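Local coordinates for SusD superfamily protein (Bacteroides vulgatus, PDB 3MYV) that probably binds polysaccharide at the bacterial outer membrane as a SusD-like protein, at residues K44-Q49 with G395-D400; S50-G55 with N302-K307; E232-A237 with D293-L298; K307-L312 with G412-P417. All blocks are in the same frame, centred on the assembly; numbering follows the deposited sequence.

Contact 1: K44-Q49 with G395-D400; sequences KGDDMQ and GHRFFD. With EDO (1,2-ethanediol), chain I.
Arg397, at the start of helix 397-403, meets Asp46 and Asp47 in a salt-bridge network that ties the loop after helix 36-43 to the C-terminal part of this SusD-family fold. The arginine turns the side of its guanidinium to Asp46: NE reaches OD1 at 2.8 Å (N-H...O angle 172°) and NH2 reaches OD2 at 3.0 Å. Each carboxylate oxygen thus takes one nitrogen, with the two groups nearly coplanar. Asp47 adds charge alone, since its OD2, 3.2 Å from Arg397 NE, stands well out of the guanidinium plane; OD2 is hydrogen-bonded to Ser388, and Asp47 OD1 pairs with Lys282. Arg397 is the one touching residue that keeps partial exposure to solvent. Packing is close at Gly45, where a side chain would collide with Arg397 CG, and closer still on the buried side formed by Lys44 and Phe398. There Lys44 CB comes within 3.4 Å of Phe398 CD1, and the lysine chain passes over the ring before its ammonium bonds to His65 and the carbonyl of Cys60. Phe398 CG, anti to the backbone N (chi1 169°), faces Lys44 CB, and Lys44 CD lies 4.2 Å from the ring centroid, only 8° off the normal, in a CH-pi contact.

Contact 2: S50-G55 with N302-K307; sequences SSEESG and NKYAGK. With EDO (1,2-ethanediol), chain D.
Tyr304 overlaps the bend at Ser51 and Glu52 with the phenol end of its ring, the hydroxyl coming within 3.6 Å of Ser51 CB. Its CG, anti to the backbone N (chi1 -165°), sits on the side of that bend. The hydroxyl accepts the backbone N-H of Glu52 at 3.0 Å from Glu52 N to Tyr304 OH, with an angle of 152°. It also gives its proton to a water lying near the ring plane, 3.0 Å from Tyr304 OH, and this water in turn donates to Glu53 OE2. An ethanediol, probably from the crystallisation liquor, covers one face with C1, while Phe278 meets the ring edge-to-face. Glu52 was modelled in two conformers, which leaves the place of its carboxylate uncertain. A phenylalanine in place of Tyr304 would probably leave the Glu52 amide without its acceptor and the bridging water without its donor. The bend is an ST turn, in which Ser51 OG accepts from Glu53 N at 3.1 Å and also bonds to the carbonyl of Gln275. Facing it, Tyr304 to Lys307 form the type I' turn that joins strands 299-304 and 307-312, an arrangement typical of a tight two-residue beta-hairpin.

Contact 3: E232-A237 with D293-L298; sequences EKYVAA and DVRGHL. With EDO (1,2-ethanediol), chain H.
Tyr234 carries CG anti to its backbone N (chi1 -172°), which sets CG on the side of the 3-10 segment 294-298, and Val235 likewise has CG1 anti to N (chi1 172°), leaving CG2 beside the N. The tyrosine ring meets three side chains. Tyr234 CD2 lies 3.5 Å from Val294 CG1, although the valine was modelled in two conformers and this contact belongs to one of them. Farther out, Tyr234 CE2 approaches Arg295 CG at 3.6 Å and CD1 of Leu298, which crosses at about a right angle, at 4.1 Å. The ring and the guanidinium are nearly perpendicular (83°), and it is the aliphatic part of the arginine that touches. Val235 CG2 packs 3.8 Å from His297 CB and against the Leu298 methyl CD2, valine and leucine lying alongside one another, pointing opposite ways. Within 293-298, Arg295 grips Asp293 side-on, NE to OD1 at 3.0 Å and NH2 to OD2 at 2.8 Å, each oxygen using its syn lone pair. The anti lone pair of OD1 takes the Arg295 backbone N in an Asx turn. The polar ends converge on helix 380-391, where Glu390 receives both Arg295 NH1 and Tyr234 OH and Glu386 pairs with Arg295 NH2; three carboxylates around one guanidinium would be expected to hold it charged, while the direct contact is mainly apolar, with no hydrogen bond across.

Contact 4: K307-L312 with G412-P417; sequences KTVWWL and GGYHLP
The second strand of the beta-hairpin 299-304/307-312 is covered here by Tyr414, which reaches it from the loop between strands 408-409 and 422-423. Tyr414 CG sits between its backbone N and carbonyl carbon (chi1 46°), and the ring beyond it lies across Val309. Val309 CG1 stands over the ring centre in a CH-pi contact, 3.5 Å from the centroid and 3° off the normal, with CB 3.7 Å from Tyr414 CZ. At the far end Tyr414 OH accepts the backbone N-H of Trp310 (3.1 Å from N to OH) and donates to the carbonyl of Val279 in strand 277-279, which pairs with strand 48-50. An alanine in place of Tyr414 would probably leave the Trp310 amide and the Val279 carbonyl without this shared partner and open a gap over Val309. At the start of the strand, Lys307 CD lies 4.0 Å from Tyr414 CB. Trp310 crosses the tyrosine at about a right angle and presents its ring edge, CE3 coming within 3.6 Å of Tyr414 OH.

Contacts 2 and 4 lie on the same hairpin, their centres about 7 Å apart, share Lys307, and are joined by the strand bond from Asn302 N to Val309 O (2.9 Å). Contact 1 runs straight on into contact 2 along the chain and also reaches contact 4, about 15 Å away between centres, where Gln49 NE2 bonds to Tyr414 O at 2.9 Å. Contact 3 stands apart, its centre about 20 to 25 Å from the others, although Leu298 O packs 4.0 Å from Leu312 CD1 at the end of the second hairpin strand. The sodium ion is bound by Asn254, Ser255, Asp258, Pro260 and Leu325, none of them in these contacts.

Contact 1: K44-Q49 with G395-D400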
loop_
_atom_site.group_PDB
_atom_site.type_symbol
_atom_site.label_atom_id
_atom_site.label_comp_id
_atom_site.label_asym_id
_atom_site.label_seq_id
_atom_site.Cartn_x
_atom_site.Cartn_y
_atom_site.Cartn_z
ATOM N N LYS A 44 3.649 6.093 -10.435
ATOM C CA LYS A 44 4.720 5.355 -11.112
ATOM C C LYS A 44 4.231 4.211 -12.012
ATOM O O LYS A 44 5.019 3.583 -12.753
ATOM C CB LYS A 44 5.722 4.845 -10.053
ATOM C CG LYS A 44 6.418 5.969 -9.327
ATOM C CD LYS A 44 7.424 5.532 -8.262
ATOM C CE LYS A 44 8.272 6.721 -7.787
ATOM N NZ LYS A 44 9.190 7.174 -8.864
ATOM N N GLY A 45 2.944 3.913 -11.920
ATOM C CA GLY A 45 2.311 2.943 -12.803
ATOM C C GLY A 45 1.871 3.535 -14.146
ATOM O O GLY A 45 2.347 4.598 -14.572
ATOM N N ASP A 46 0.950 2.831 -14.797
ATOM C CA ASP A 46 0.400 3.252 -16.092
ATOM C C ASP A 46 -1.039 3.759 -16.023
ATOM O O ASP A 46 -1.627 4.153 -17.058
ATOM C CB ASP A 46 0.502 2.085 -17.093
ATOM C CG ASP A 46 -0.255 0.861 -16.637
ATOM O OD1 ASP A 46 -0.699 0.838 -15.479
ATOM O OD2 ASP A 46 -0.398 -0.074 -17.440
ATOM N N ASP A 47 -1.623 3.755 -14.822
ATOM C CA ASP A 47 -3.063 4.068 -14.668
ATOM C C ASP A 47 -3.389 5.437 -14.098
ATOM O O ASP A 47 -4.532 5.910 -14.236
ATOM C CB ASP A 47 -3.745 3.018 -13.793
ATOM C CG ASP A 47 -3.865 1.664 -14.491
ATOM O OD1 ASP A 47 -4.048 1.660 -15.732
ATOM O OD2 ASP A 47 -3.789 0.628 -13.783
HETATM N N MSE A 48 -2.401 6.066 -13.467
HETATM C CA MSE A 48 -2.516 7.451 -13.012
HETATM C C MSE A 48 -1.292 8.231 -13.410
HETATM O O MSE A 48 -0.215 7.657 -13.566
HETATM C CB MSE A 48 -2.675 7.522 -11.499
HETATM C CG MSE A 48 -3.904 6.805 -10.968
HETATM SE SE MSE A 48 -4.522 7.386 -9.225
HETATM C CE MSE A 48 -5.415 9.007 -9.745
ATOM N N GLN A 49 -1.483 9.535 -13.607
ATOM C CA GLN A 49 -0.396 10.414 -13.966
ATOM C C GLN A 49 -0.547 11.753 -13.269
ATOM O O GLN A 49 -1.636 12.132 -12.799
ATOM C CB GLN A 49 -0.349 10.591 -15.495
ATOM C CG GLN A 49 -1.565 11.332 -16.055
ATOM C CD GLN A 49 -1.346 11.809 -17.460
ATOM O OE1 GLN A 49 -1.517 11.061 -18.419
ATOM N NE2 GLN A 49 -0.992 13.072 -17.590
ATOM N N GLY A 395 -2.446 2.663 -4.413
ATOM C CA GLY A 395 -0.995 2.572 -4.234
ATOM C C GLY A 395 -0.357 1.255 -4.621
ATOM O O GLY A 395 0.714 0.922 -4.093
ATOM N N HIS A 396 -1.001 0.491 -5.507
ATOM C CA HIS A 396 -0.511 -0.860 -5.856
ATOM C C HIS A 396 0.156 -0.982 -7.217
ATOM O O HIS A 396 1.078 -1.786 -7.373
ATOM C CB HIS A 396 -1.663 -1.883 -5.855
ATOM C CG HIS A 396 -2.298 -2.097 -4.522
ATOM N ND1 HIS A 396 -1.903 -3.105 -3.660
ATOM C CD2 HIS A 396 -3.321 -1.451 -3.908
ATOM C CE1 HIS A 396 -2.659 -3.058 -2.574
ATOM N NE2 HIS A 396 -3.532 -2.073 -2.703
ATOM N N ARG A 397 -0.366 -0.277 -8.228
ATOM C CA ARG A 397 -0.052 -0.592 -9.628
ATOM C C ARG A 397 1.427 -0.691 -9.966
ATOM O O ARG A 397 1.860 -1.677 -10.608
ATOM C CB ARG A 397 -0.750 0.385 -10.590
ATOM C CG ARG A 397 -0.580 0.046 -12.076
ATOM C CD ARG A 397 -1.288 -1.267 -12.499
ATOM N NE ARG A 397 -1.307 -1.390 -13.956
ATOM C CZ ARG A 397 -1.488 -2.517 -14.645
ATOM N NH1 ARG A 397 -1.654 -3.661 -14.033
ATOM N NH2 ARG A 397 -1.498 -2.481 -15.973
ATOM N N PHE A 398 2.208 0.320 -9.582
ATOM C CA PHE A 398 3.637 0.260 -9.819
ATOM C C PHE A 398 4.263 -1.012 -9.276
ATOM O O PHE A 398 4.987 -1.692 -9.993
ATOM C CB PHE A 398 4.353 1.517 -9.272
ATOM C CG PHE A 398 5.863 1.436 -9.240
ATOM C CD1 PHE A 398 6.627 1.541 -10.405
ATOM C CD2 PHE A 398 6.536 1.344 -8.012
ATOM C CE1 PHE A 398 8.012 1.502 -10.344
ATOM C CE2 PHE A 398 7.910 1.321 -7.960
ATOM C CZ PHE A 398 8.650 1.393 -9.132
ATOM N N PHE A 399 3.987 -1.321 -8.011
ATOM C CA PHE A 399 4.587 -2.466 -7.338
ATOM C C PHE A 399 4.126 -3.789 -7.956
ATOM O O PHE A 399 4.922 -4.718 -8.135
ATOM C CB PHE A 399 4.227 -2.466 -5.853
ATOM C CG PHE A 399 4.757 -1.300 -5.085
ATOM C CD1 PHE A 399 6.115 -1.072 -4.993
ATOM C CD2 PHE A 399 3.884 -0.437 -4.431
ATOM C CE1 PHE A 399 6.603 -0.004 -4.239
ATOM C CE2 PHE A 399 4.367 0.626 -3.692
ATOM C CZ PHE A 399 5.715 0.836 -3.593
ATOM N N ASP A 400 2.858 -3.845 -8.349
ATOM C CA ASP A 400 2.293 -5.087 -8.899
ATOM C C ASP A 400 2.886 -5.425 -10.270
ATOM O O ASP A 400 3.140 -6.581 -10.571
ATOM C CB ASP A 400 0.765 -5.016 -8.976
ATOM C CG ASP A 400 0.093 -5.134 -7.596
ATOM O OD1 ASP A 400 0.701 -5.629 -6.620
ATOM O OD2 ASP A 400 -1.064 -4.727 -7.488
HETATM C C1 EDO I . -0.626 0.892 0.046
HETATM O O1 EDO I . -0.164 0.325 -1.173
HETATM C C2 EDO I . -0.991 -0.206 1.050
HETATM O O2 EDO I . 0.182 -0.697 1.783
#

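Contact 2: S50-G55 with N302-K307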
loop_
_atom_site.group_PDB
_atom_site.type_symbol
_atom_site.label_atom_id
_atom_site.label_comp_id
_atom_site.label_asym_id
_atom_site.label_seq_id
_atom_site.Cartn_x
_atom_site.Cartn_y
_atom_site.Cartn_z
ATOM N N SER A 50 0.550 12.485 -13.222
ATOM C CA SER A 50 0.542 13.861 -12.758
ATOM C C SER A 50 -0.162 14.823 -13.721
ATOM O O SER A 50 -0.228 14.608 -14.928
ATOM C CB SER A 50 2.007 14.342 -12.574
ATOM O OG SER A 50 2.061 15.636 -12.023
ATOM N N SER A 51 -0.696 15.901 -13.159
ATOM C CA SER A 51 -1.057 17.063 -13.938
ATOM C C SER A 51 0.216 17.906 -14.069
ATOM O O SER A 51 1.301 17.458 -13.682
ATOM C CB SER A 51 -2.125 17.866 -13.214
ATOM O OG SER A 51 -1.624 18.333 -11.978
ATOM N N GLU A 52 0.069 19.157 -14.500
ATOM C CA GLU A 52 1.200 20.097 -14.556
ATOM C C GLU A 52 1.571 20.636 -13.168
ATOM O O GLU A 52 2.609 21.249 -13.000
ATOM C CB GLU A 52 0.909 21.266 -15.504
ATOM C CG GLU A 52 0.672 20.861 -16.952
ATOM C CD GLU A 52 0.202 22.018 -17.829
ATOM O OE1 GLU A 52 0.415 23.197 -17.458
ATOM O OE2 GLU A 52 -0.390 21.743 -18.889
ATOM N N GLU A 53 0.728 20.394 -12.164
ATOM C CA GLU A 53 0.992 20.903 -10.835
ATOM C C GLU A 53 2.243 20.264 -10.234
ATOM O O GLU A 53 2.564 19.115 -10.516
ATOM C CB GLU A 53 -0.196 20.643 -9.924
ATOM C CG GLU A 53 -1.462 21.342 -10.362
ATOM C CD GLU A 53 -1.429 22.833 -10.106
ATOM O OE1 GLU A 53 -1.021 23.239 -8.996
ATOM O OE2 GLU A 53 -1.844 23.596 -10.993
ATOM N N SER A 54 2.938 21.042 -9.417
ATOM C CA SER A 54 4.137 20.587 -8.709
ATOM C C SER A 54 3.769 19.753 -7.482
ATOM O O SER A 54 2.605 19.749 -7.034
ATOM C CB SER A 54 4.970 21.800 -8.271
ATOM O OG SER A 54 5.062 22.765 -9.307
ATOM N N GLY A 55 4.764 19.065 -6.934
ATOM C CA GLY A 55 4.615 18.294 -5.728
ATOM C C GLY A 55 4.918 16.815 -5.883
ATOM O O GLY A 55 5.510 16.367 -6.879
ATOM N N ASN A 302 -13.280 15.944 -17.270
ATOM C CA ASN A 302 -13.128 17.387 -17.366
ATOM C C ASN A 302 -12.149 17.717 -18.489
ATOM O O ASN A 302 -11.891 16.865 -19.359
ATOM C CB ASN A 302 -12.698 17.972 -16.014
ATOM C CG ASN A 302 -13.261 19.343 -15.778
ATOM O OD1 ASN A 302 -13.062 20.248 -16.587
ATOM N ND2 ASN A 302 -13.999 19.506 -14.672
ATOM N N LYS A 303 -11.623 18.945 -18.487
ATOM C CA LYS A 303 -10.871 19.467 -19.616
ATOM C C LYS A 303 -9.620 20.113 -19.055
ATOM O O LYS A 303 -9.691 20.969 -18.171
ATOM C CB LYS A 303 -11.678 20.501 -20.373
ATOM C CG LYS A 303 -12.911 19.987 -21.107
ATOM C CD LYS A 303 -12.530 19.243 -22.368
ATOM C CE LYS A 303 -13.720 18.660 -23.065
ATOM N NZ LYS A 303 -13.287 18.063 -24.363
ATOM N N TYR A 304 -8.487 19.728 -19.619
ATOM C CA TYR A 304 -7.200 20.195 -19.178
ATOM C C TYR A 304 -6.251 20.269 -20.363
ATOM O O TYR A 304 -6.173 19.310 -21.148
ATOM C CB TYR A 304 -6.673 19.198 -18.145
ATOM C CG TYR A 304 -5.527 19.706 -17.332
ATOM C CD1 TYR A 304 -5.734 20.508 -16.211
ATOM C CD2 TYR A 304 -4.237 19.346 -17.651
ATOM C CE1 TYR A 304 -4.654 20.955 -15.451
ATOM C CE2 TYR A 304 -3.169 19.774 -16.897
ATOM C CZ TYR A 304 -3.377 20.575 -15.810
ATOM O OH TYR A 304 -2.274 20.955 -15.085
ATOM N N ALA A 305 -5.567 21.412 -20.490
ATOM C CA ALA A 305 -4.657 21.702 -21.608
ATOM C C ALA A 305 -5.291 21.336 -22.957
ATOM O O ALA A 305 -4.686 20.678 -23.799
ATOM C CB ALA A 305 -3.283 20.994 -21.390
ATOM N N GLY A 306 -6.541 21.771 -23.140
ATOM C CA GLY A 306 -7.241 21.616 -24.398
ATOM C C GLY A 306 -7.628 20.192 -24.786
ATOM O O GLY A 306 -7.959 19.946 -25.941
ATOM N N LYS A 307 -7.659 19.288 -23.811
ATOM C CA LYS A 307 -8.028 17.885 -24.033
ATOM C C LYS A 307 -9.013 17.399 -22.974
ATOM O O LYS A 307 -9.061 17.924 -21.867
ATOM C CB LYS A 307 -6.783 17.003 -23.909
ATOM C CG LYS A 307 -5.824 17.067 -25.053
ATOM C CD LYS A 307 -4.682 16.064 -24.811
ATOM C CE LYS A 307 -4.000 15.624 -26.108
ATOM N NZ LYS A 307 -3.328 14.294 -25.966
HETATM C C1 EDO D . -3.267 23.597 -17.947
HETATM O O1 EDO D . -4.121 24.237 -18.874
HETATM C C2 EDO D . -2.680 24.700 -17.090
HETATM O O2 EDO D . -1.340 24.913 -17.518
HETATM O O HOH W 1 -3.461 22.595 -12.805
#

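Contact 3: E232-A237 with D293-L298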
loop_
_atom_site.group_PDB
_atom_site.type_symbol
_atom_site.label_atom_id
_atom_site.label_comp_id
_atom_site.label_asym_id
_atom_site.label_seq_id
_atom_site.Cartn_x
_atom_site.Cartn_y
_atom_site.Cartn_z
ATOM N N GLU A 232 -24.181 -2.512 -6.491
ATOM C CA GLU A 232 -25.072 -1.336 -6.358
ATOM C C GLU A 232 -24.671 -0.399 -5.231
ATOM O O GLU A 232 -25.155 0.719 -5.178
ATOM C CB GLU A 232 -26.540 -1.718 -6.109
ATOM C CG GLU A 232 -26.960 -3.054 -6.590
ATOM C CD GLU A 232 -26.494 -4.184 -5.663
ATOM O OE1 GLU A 232 -26.938 -4.272 -4.477
ATOM O OE2 GLU A 232 -25.676 -4.981 -6.152
ATOM N N LYS A 233 -23.813 -0.867 -4.325
ATOM C CA LYS A 233 -23.375 -0.078 -3.190
ATOM C C LYS A 233 -21.895 0.307 -3.260
ATOM O O LYS A 233 -21.354 0.886 -2.315
ATOM C CB LYS A 233 -23.577 -0.888 -1.918
ATOM C CG LYS A 233 -24.966 -1.447 -1.760
ATOM C CD LYS A 233 -25.915 -0.419 -1.242
ATOM C CE LYS A 233 -27.206 -1.087 -0.785
ATOM N NZ LYS A 233 -28.292 -0.078 -0.669
ATOM N N TYR A 234 -21.226 -0.066 -4.335
ATOM C CA TYR A 234 -19.770 0.136 -4.465
ATOM C C TYR A 234 -19.351 1.614 -4.437
ATOM O O TYR A 234 -18.468 2.005 -3.662
ATOM C CB TYR A 234 -19.276 -0.530 -5.755
ATOM C CG TYR A 234 -17.780 -0.563 -5.920
ATOM C CD1 TYR A 234 -17.017 -1.561 -5.344
ATOM C CD2 TYR A 234 -17.123 0.421 -6.667
ATOM C CE1 TYR A 234 -15.649 -1.601 -5.543
ATOM C CE2 TYR A 234 -15.770 0.397 -6.839
ATOM C CZ TYR A 234 -15.035 -0.604 -6.268
ATOM O OH TYR A 234 -13.680 -0.639 -6.458
ATOM N N VAL A 235 -19.989 2.448 -5.256
ATOM C CA VAL A 235 -19.609 3.866 -5.279
ATOM C C VAL A 235 -19.832 4.504 -3.909
ATOM O O VAL A 235 -18.947 5.209 -3.379
ATOM C CB VAL A 235 -20.342 4.642 -6.387
ATOM C CG1 VAL A 235 -20.082 6.145 -6.247
ATOM C CG2 VAL A 235 -19.895 4.153 -7.739
ATOM N N ALA A 236 -20.997 4.246 -3.315
ATOM C CA ALA A 236 -21.307 4.807 -1.977
ATOM C C ALA A 236 -20.342 4.344 -0.882
ATOM O O ALA A 236 -20.201 5.005 0.175
ATOM C CB ALA A 236 -22.783 4.492 -1.567
ATOM N N ALA A 237 -19.681 3.205 -1.101
ATOM C CA ALA A 237 -18.750 2.643 -0.121
ATOM C C ALA A 237 -17.466 3.470 0.009
ATOM O O ALA A 237 -16.725 3.333 0.993
ATOM C CB ALA A 237 -18.413 1.165 -0.471
ATOM N N ASP A 293 -19.474 -1.618 -15.841
ATOM C CA ASP A 293 -18.586 -1.871 -14.697
ATOM C C ASP A 293 -18.618 -0.661 -13.786
ATOM O O ASP A 293 -18.250 0.441 -14.216
ATOM C CB ASP A 293 -17.159 -2.169 -15.152
ATOM C CG ASP A 293 -16.308 -2.741 -14.040
ATOM O OD1 ASP A 293 -16.261 -2.131 -12.956
ATOM O OD2 ASP A 293 -15.659 -3.794 -14.242
ATOM N N VAL A 294 -19.046 -0.874 -12.540
ATOM C CA VAL A 294 -19.222 0.202 -11.554
ATOM C C VAL A 294 -17.934 0.963 -11.204
ATOM O O VAL A 294 -17.988 2.075 -10.697
ATOM C CB VAL A 294 -19.878 -0.338 -10.231
ATOM C CG1 VAL A 294 -18.873 -1.093 -9.352
ATOM C CG2 VAL A 294 -20.493 0.789 -9.432
ATOM N N ARG A 295 -16.775 0.356 -11.420
ATOM C CA ARG A 295 -15.533 1.036 -11.095
ATOM C C ARG A 295 -15.298 2.277 -11.952
ATOM O O ARG A 295 -14.664 3.230 -11.493
ATOM C CB ARG A 295 -14.368 0.043 -11.107
ATOM C CG ARG A 295 -14.536 -0.914 -9.916
ATOM C CD ARG A 295 -13.717 -2.169 -10.003
ATOM N NE ARG A 295 -14.065 -3.021 -11.136
ATOM C CZ ARG A 295 -13.517 -4.227 -11.343
ATOM N NH1 ARG A 295 -12.625 -4.716 -10.480
ATOM N NH2 ARG A 295 -13.864 -4.949 -12.387
ATOM N N GLY A 296 -15.837 2.276 -13.174
ATOM C CA GLY A 296 -15.822 3.448 -14.049
ATOM C C GLY A 296 -16.636 4.618 -13.557
ATOM O O GLY A 296 -16.369 5.737 -13.943
ATOM N N HIS A 297 -17.607 4.362 -12.683
ATOM C CA HIS A 297 -18.427 5.424 -12.132
ATOM C C HIS A 297 -17.680 6.298 -11.132
ATOM O O HIS A 297 -18.203 7.345 -10.721
ATOM C CB HIS A 297 -19.689 4.853 -11.469
ATOM C CG HIS A 297 -20.487 3.948 -12.353
ATOM N ND1 HIS A 297 -21.571 3.236 -11.891
ATOM C CD2 HIS A 297 -20.353 3.624 -13.664
ATOM C CE1 HIS A 297 -22.086 2.528 -12.882
ATOM N NE2 HIS A 297 -21.366 2.745 -13.970
ATOM N N LEU A 298 -16.477 5.874 -10.736
ATOM C CA LEU A 298 -15.578 6.703 -9.931
ATOM C C LEU A 298 -14.762 7.693 -10.774
ATOM O O LEU A 298 -14.013 8.471 -10.228
ATOM C CB LEU A 298 -14.611 5.814 -9.112
ATOM C CG LEU A 298 -15.219 4.814 -8.119
ATOM C CD1 LEU A 298 -14.122 4.091 -7.340
ATOM C CD2 LEU A 298 -16.179 5.528 -7.131
HETATM C C1 EDO H . -13.030 0.704 1.016
HETATM O O1 EDO H . -13.284 0.142 2.307
HETATM C C2 EDO H . -14.109 1.724 0.650
HETATM O O2 EDO H . -14.035 2.824 1.547
#

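Contact 4: K307-L312 with G412-P417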
loop_
_atom_site.group_PDB
_atom_site.type_symbol
_atom_site.label_atom_id
_atom_site.label_comp_id
_atom_site.label_asym_id
_atom_site.label_seq_id
_atom_site.Cartn_x
_atom_site.Cartn_y
_atom_site.Cartn_z
ATOM N N LYS A 307 -7.659 19.288 -23.811
ATOM C CA LYS A 307 -8.028 17.885 -24.033
ATOM C C LYS A 307 -9.013 17.399 -22.974
ATOM O O LYS A 307 -9.061 17.924 -21.867
ATOM C CB LYS A 307 -6.783 17.003 -23.909
ATOM C CG LYS A 307 -5.824 17.067 -25.053
ATOM C CD LYS A 307 -4.682 16.064 -24.811
ATOM C CE LYS A 307 -4.000 15.624 -26.108
ATOM N NZ LYS A 307 -3.328 14.294 -25.966
ATOM N N THR A 308 -9.774 16.357 -23.295
ATOM C CA THR A 308 -10.538 15.668 -22.275
ATOM C C THR A 308 -9.597 14.841 -21.411
ATOM O O THR A 308 -8.724 14.107 -21.923
ATOM C CB THR A 308 -11.601 14.775 -22.893
ATOM O OG1 THR A 308 -12.414 15.578 -23.729
ATOM C CG2 THR A 308 -12.469 14.102 -21.824
ATOM N N VAL A 309 -9.773 14.966 -20.107
ATOM C CA VAL A 309 -9.077 14.099 -19.154
ATOM C C VAL A 309 -10.087 13.570 -18.144
ATOM O O VAL A 309 -11.224 14.052 -18.069
ATOM C CB VAL A 309 -7.919 14.804 -18.403
ATOM C CG1 VAL A 309 -6.916 15.359 -19.424
ATOM C CG2 VAL A 309 -8.451 15.909 -17.444
ATOM N N TRP A 310 -9.663 12.573 -17.380
ATOM C CA TRP A 310 -10.497 12.016 -16.331
ATOM C C TRP A 310 -9.702 11.994 -15.022
ATOM O O TRP A 310 -8.528 11.579 -14.984
ATOM C CB TRP A 310 -10.951 10.605 -16.684
ATOM C CG TRP A 310 -11.907 10.528 -17.842
ATOM C CD1 TRP A 310 -13.268 10.455 -17.785
ATOM C CD2 TRP A 310 -11.562 10.487 -19.231
ATOM N NE1 TRP A 310 -13.796 10.398 -19.050
ATOM C CE2 TRP A 310 -12.771 10.406 -19.956
ATOM C CE3 TRP A 310 -10.350 10.516 -19.929
ATOM C CZ2 TRP A 310 -12.804 10.351 -21.338
ATOM C CZ3 TRP A 310 -10.383 10.469 -21.313
ATOM C CH2 TRP A 310 -11.605 10.380 -22.004
ATOM N N TRP A 311 -10.367 12.421 -13.948
ATOM C CA TRP A 311 -9.770 12.375 -12.625
ATOM C C TRP A 311 -10.495 11.328 -11.815
ATOM O O TRP A 311 -11.585 10.890 -12.172
ATOM C CB TRP A 311 -9.769 13.757 -11.936
ATOM C CG TRP A 311 -11.068 14.403 -11.622
ATOM C CD1 TRP A 311 -11.831 15.150 -12.484
ATOM C CD2 TRP A 311 -11.750 14.443 -10.355
ATOM N NE1 TRP A 311 -12.938 15.631 -11.834
ATOM C CE2 TRP A 311 -12.903 15.217 -10.525
ATOM C CE3 TRP A 311 -11.491 13.888 -9.092
ATOM C CZ2 TRP A 311 -13.834 15.431 -9.486
ATOM C CZ3 TRP A 311 -12.380 14.124 -8.071
ATOM C CH2 TRP A 311 -13.541 14.883 -8.266
ATOM N N LEU A 312 -9.848 10.893 -10.747
ATOM C CA LEU A 312 -10.314 9.761 -9.981
ATOM C C LEU A 312 -11.029 10.287 -8.741
ATOM O O LEU A 312 -10.420 10.877 -7.857
ATOM C CB LEU A 312 -9.172 8.852 -9.535
ATOM C CG LEU A 312 -9.610 7.617 -8.736
ATOM C CD1 LEU A 312 -10.460 6.688 -9.606
ATOM C CD2 LEU A 312 -8.352 6.884 -8.158
ATOM N N GLY A 412 1.891 8.111 -24.945
ATOM C CA GLY A 412 0.693 8.605 -25.618
ATOM C C GLY A 412 -0.319 9.209 -24.662
ATOM O O GLY A 412 0.040 9.719 -23.588
ATOM N N GLY A 413 -1.582 9.166 -25.073
ATOM C CA GLY A 413 -2.673 9.729 -24.301
ATOM C C GLY A 413 -2.460 11.198 -24.025
ATOM O O GLY A 413 -2.172 11.982 -24.925
ATOM N N TYR A 414 -2.570 11.571 -22.758
ATOM C CA TYR A 414 -2.237 12.906 -22.322
ATOM C C TYR A 414 -1.102 12.892 -21.284
ATOM O O TYR A 414 -1.012 13.752 -20.404
ATOM C CB TYR A 414 -3.491 13.631 -21.814
ATOM C CG TYR A 414 -4.435 12.891 -20.880
ATOM C CD1 TYR A 414 -4.196 12.837 -19.501
ATOM C CD2 TYR A 414 -5.621 12.319 -21.358
ATOM C CE1 TYR A 414 -5.074 12.193 -18.641
ATOM C CE2 TYR A 414 -6.515 11.691 -20.513
ATOM C CZ TYR A 414 -6.239 11.624 -19.141
ATOM O OH TYR A 414 -7.137 11.003 -18.306
ATOM N N HIS A 415 -0.200 11.937 -21.429
ATOM C CA HIS A 415 1.025 11.937 -20.641
ATOM C C HIS A 415 1.815 13.227 -20.846
ATOM O O HIS A 415 1.786 13.837 -21.928
ATOM C CB HIS A 415 1.891 10.723 -20.967
ATOM C CG HIS A 415 1.451 9.464 -20.277
ATOM N ND1 HIS A 415 1.730 9.209 -18.949
ATOM C CD2 HIS A 415 0.775 8.385 -20.733
ATOM C CE1 HIS A 415 1.229 8.032 -18.620
ATOM N NE2 HIS A 415 0.628 7.520 -19.678
ATOM N N LEU A 416 2.528 13.633 -19.806
ATOM C CA LEU A 416 3.363 14.823 -19.879
ATOM C C LEU A 416 4.631 14.608 -20.688
ATOM O O LEU A 416 5.124 13.480 -20.810
ATOM C CB LEU A 416 3.759 15.275 -18.479
ATOM C CG LEU A 416 2.643 15.528 -17.456
ATOM C CD1 LEU A 416 3.236 16.128 -16.186
ATOM C CD2 LEU A 416 1.580 16.444 -18.048
ATOM N N PRO A 417 5.191 15.702 -21.222
ATOM C CA PRO A 417 6.460 15.544 -21.945
ATOM C C PRO A 417 7.553 14.953 -21.049
ATOM O O PRO A 417 7.586 15.205 -19.855
ATOM C CB PRO A 417 6.836 16.984 -22.351
ATOM C CG PRO A 417 5.556 17.754 -22.316
ATOM C CD PRO A 417 4.696 17.088 -21.246
#